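Local coordinates for protein alkaline phosphatase (Antarctic bacterium, PDB 2W5V) that probably hydrolyses phosphate monoesters at alkaline pH, using zinc and magnesium ions bound at its active site, at residues Val127-Ser131 / Phe230-Thr235. The protein carries 1 engineered substitution. Sequence-based numbering, arbitrary orientation.
Sequences VVATS and FLSAAT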
ATOM      1  N   VAL B 127     -22.506   2.617  15.254  1.00 17.08           N
ATOM      2  CA  VAL B 127     -22.029   3.198  14.011  1.00 17.65           C
ATOM      3  C   VAL B 127     -21.789   4.699  14.177  1.00 21.39           C
ATOM      4  O   VAL B 127     -22.681   5.438  14.611  1.00 25.27           O
ATOM      5  CB  VAL B 127     -23.033   2.948  12.883  1.00 22.77           C
ATOM      6  CG1 VAL B 127     -22.668   3.753  11.662  1.00 22.14           C
ATOM      7  CG2 VAL B 127     -23.085   1.462  12.554  1.00 20.41           C
ATOM      8  N   VAL B 128     -20.582   5.141  13.845  1.00 18.30           N
ATOM      9  CA  VAL B 128     -20.210   6.551  13.944  1.00 18.98           C
ATOM     10  C   VAL B 128     -19.720   7.035  12.583  1.00 22.44           C
ATOM     11  O   VAL B 128     -19.058   6.277  11.862  1.00 20.92           O
ATOM     12  CB  VAL B 128     -19.104   6.758  15.008  1.00 21.50           C
ATOM     13  CG1 VAL B 128     -18.570   8.179  14.965  1.00 18.70           C
ATOM     14  CG2 VAL B 128     -19.636   6.419  16.393  1.00 23.26           C
ATOM     15  N   ALA B 129     -20.045   8.280  12.224  1.00 16.68           N
ATOM     16  CA  ALA B 129     -19.654   8.830  10.925  1.00 19.73           C
ATOM     17  C   ALA B 129     -19.573  10.356  10.951  1.00 23.86           C
ATOM     18  O   ALA B 129     -20.276  10.990  11.727  1.00 22.22           O
ATOM     19  CB  ALA B 129     -20.637   8.391   9.860  1.00 17.24           C
ATOM     20  N   THR B 130     -18.739  10.942  10.089  1.00 19.66           N
ATOM     21  CA  THR B 130     -18.662  12.403   9.989  1.00 18.97           C
ATOM     22  C   THR B 130     -19.531  12.937   8.854  1.00 22.48           C
ATOM     23  O   THR B 130     -19.701  14.146   8.702  1.00 25.56           O
ATOM     24  CB  THR B 130     -17.216  12.927   9.835  1.00 20.01           C
ATOM     25  OG1 THR B 130     -16.624  12.368   8.657  1.00 22.48           O
ATOM     26  CG2 THR B 130     -16.381  12.551  11.046  1.00 20.06           C
ATOM     27  N   SER B 131     -20.077  12.028   8.057  1.00 19.44           N
ATOM     28  CA  SER B 131     -21.093  12.392   7.078  1.00 22.39           C
ATOM     29  C   SER B 131     -22.457  12.319   7.754  1.00 21.51           C
ATOM     30  O   SER B 131     -22.557  12.142   8.970  1.00 22.54           O
ATOM     31  CB  SER B 131     -21.072  11.409   5.903  1.00 19.75           C
ATOM     32  OG  SER B 131     -21.254  10.072   6.363  1.00 21.83           O
ATOM     33  N   PHE B 230     -14.629  15.244  17.383  1.00 29.51           N
ATOM     34  CA  PHE B 230     -15.864  14.469  17.301  1.00 27.90           C
ATOM     35  C   PHE B 230     -15.640  12.973  17.051  1.00 26.76           C
ATOM     36  O   PHE B 230     -16.172  12.128  17.768  1.00 23.35           O
ATOM     37  CB  PHE B 230     -16.777  15.010  16.210  1.00 25.43           C
ATOM     38  CG  PHE B 230     -17.917  14.087  15.887  1.00 23.51           C
ATOM     39  CD1 PHE B 230     -18.973  13.941  16.775  1.00 24.11           C
ATOM     40  CD2 PHE B 230     -17.926  13.354  14.712  1.00 26.85           C
ATOM     41  CE1 PHE B 230     -20.033  13.090  16.488  1.00 23.90           C
ATOM     42  CE2 PHE B 230     -18.979  12.493  14.417  1.00 21.74           C
ATOM     43  CZ  PHE B 230     -20.035  12.363  15.309  1.00 28.92           C
ATOM     44  N   LEU B 231     -14.866  12.638  16.022  1.00 24.73           N
ATOM     45  CA  LEU B 231     -14.747  11.235  15.643  1.00 23.86           C
ATOM     46  C   LEU B 231     -14.149  10.407  16.785  1.00 28.21           C
ATOM     47  O   LEU B 231     -14.690   9.364  17.148  1.00 24.00           O
ATOM     48  CB  LEU B 231     -13.945  11.072  14.343  1.00 19.36           C
ATOM     49  CG  LEU B 231     -13.800   9.654  13.792  1.00 22.19           C
ATOM     50  CD1 LEU B 231     -15.160   9.037  13.506  1.00 24.08           C
ATOM     51  CD2 LEU B 231     -12.944   9.672  12.539  1.00 25.02           C
ATOM     52  N   SER B 232     -13.047  10.870  17.365  1.00 25.04           N
ATOM     53  CA  SER B 232     -12.469  10.166  18.506  1.00 23.58           C
ATOM     54  C   SER B 232     -13.430  10.108  19.692  1.00 26.30           C
ATOM     55  O   SER B 232     -13.662   9.041  20.256  1.00 29.03           O
ATOM     56  CB  SER B 232     -11.148  10.803  18.939  1.00 21.69           C
ATOM     57  OG  SER B 232     -10.162  10.611  17.942  1.00 31.26           O
ATOM     58  N   ALA B 233     -13.981  11.259  20.068  1.00 23.49           N
ATOM     59  CA  ALA B 233     -14.851  11.339  21.237  1.00 22.33           C
ATOM     60  C   ALA B 233     -16.077  10.439  21.093  1.00 25.67           C
ATOM     61  O   ALA B 233     -16.494   9.791  22.051  1.00 25.30           O
ATOM     62  CB  ALA B 233     -15.279  12.787  21.498  1.00 23.90           C
ATOM     63  N   ALA B 234     -16.654  10.410  19.893  1.00 23.20           N
ATOM     64  CA  ALA B 234     -17.852   9.614  19.648  1.00 25.40           C
ATOM     65  C   ALA B 234     -17.525   8.124  19.629  1.00 27.93           C
ATOM     66  O   ALA B 234     -18.319   7.303  20.082  1.00 21.93           O
ATOM     67  CB  ALA B 234     -18.521  10.034  18.353  1.00 25.67           C
ATOM     68  N   THR B 235     -16.354   7.779  19.103  1.00 23.10           N
ATOM     69  CA  THR B 235     -15.898   6.395  19.131  1.00 21.65           C
ATOM     70  C   THR B 235     -15.651   5.945  20.577  1.00 22.93           C
ATOM     71  O   THR B 235     -16.037   4.844  20.977  1.00 22.89           O
ATOM     72  CB  THR B 235     -14.607   6.222  18.303  1.00 22.35           C
ATOM     73  OG1 THR B 235     -14.864   6.596  16.946  1.00 23.87           O
ATOM     74  CG2 THR B 235     -14.137   4.781  18.333  1.00 24.17           C
TER
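CG1 of V128 and CG of F230 both lie anti to the backbone N (chi1 171° and 168°), which sends methyl and ring into the space between strand and helix. V128 CG1 settles among apolar groups of the helix. Leucine suits the first of these places because its longer chain, CG also anti to N, carries L231 CD1 across to within 3.8 Å of V128 CG1; A234 CB meets the same methyl at 3.9 Å. A beta-branched valine suits this strand position, for its second methyl, CG2, approaches A234 O at 4.0 Å. Alanine suits position 234, its one methyl lying over the rim of one face of the F230 ring while touching the valine. At the edge of that ring, A129 O stands 3.3 Å from F230 CE2, near the ring plane, where the slightly positive C-H rim suits a carbonyl oxygen; T130 CG2 joins it there, 4.1 Å from F230 CD2. With alanine at F230, the face against which A234 CB lies and the edge met by A129 O and T130 CG2 would be lost, which is likely to leave a gap between helix and strand. One turn along, T235 OG1 donates to L231 O at 2.8 Å, so that this oxygen takes bonds from T235 N and OG1 on opposite faces of its plane. Residues 230-235 run nearly antiparallel (170°) to 127-129, joining helix 230-242 to strand 124-129 of the central, largely parallel sheet, with helix 267-291 beside L231 and strands 165-169 and 249-255 flanking the strand, whose A129 side chain faces away from the helix, near the magnesium ligand E254.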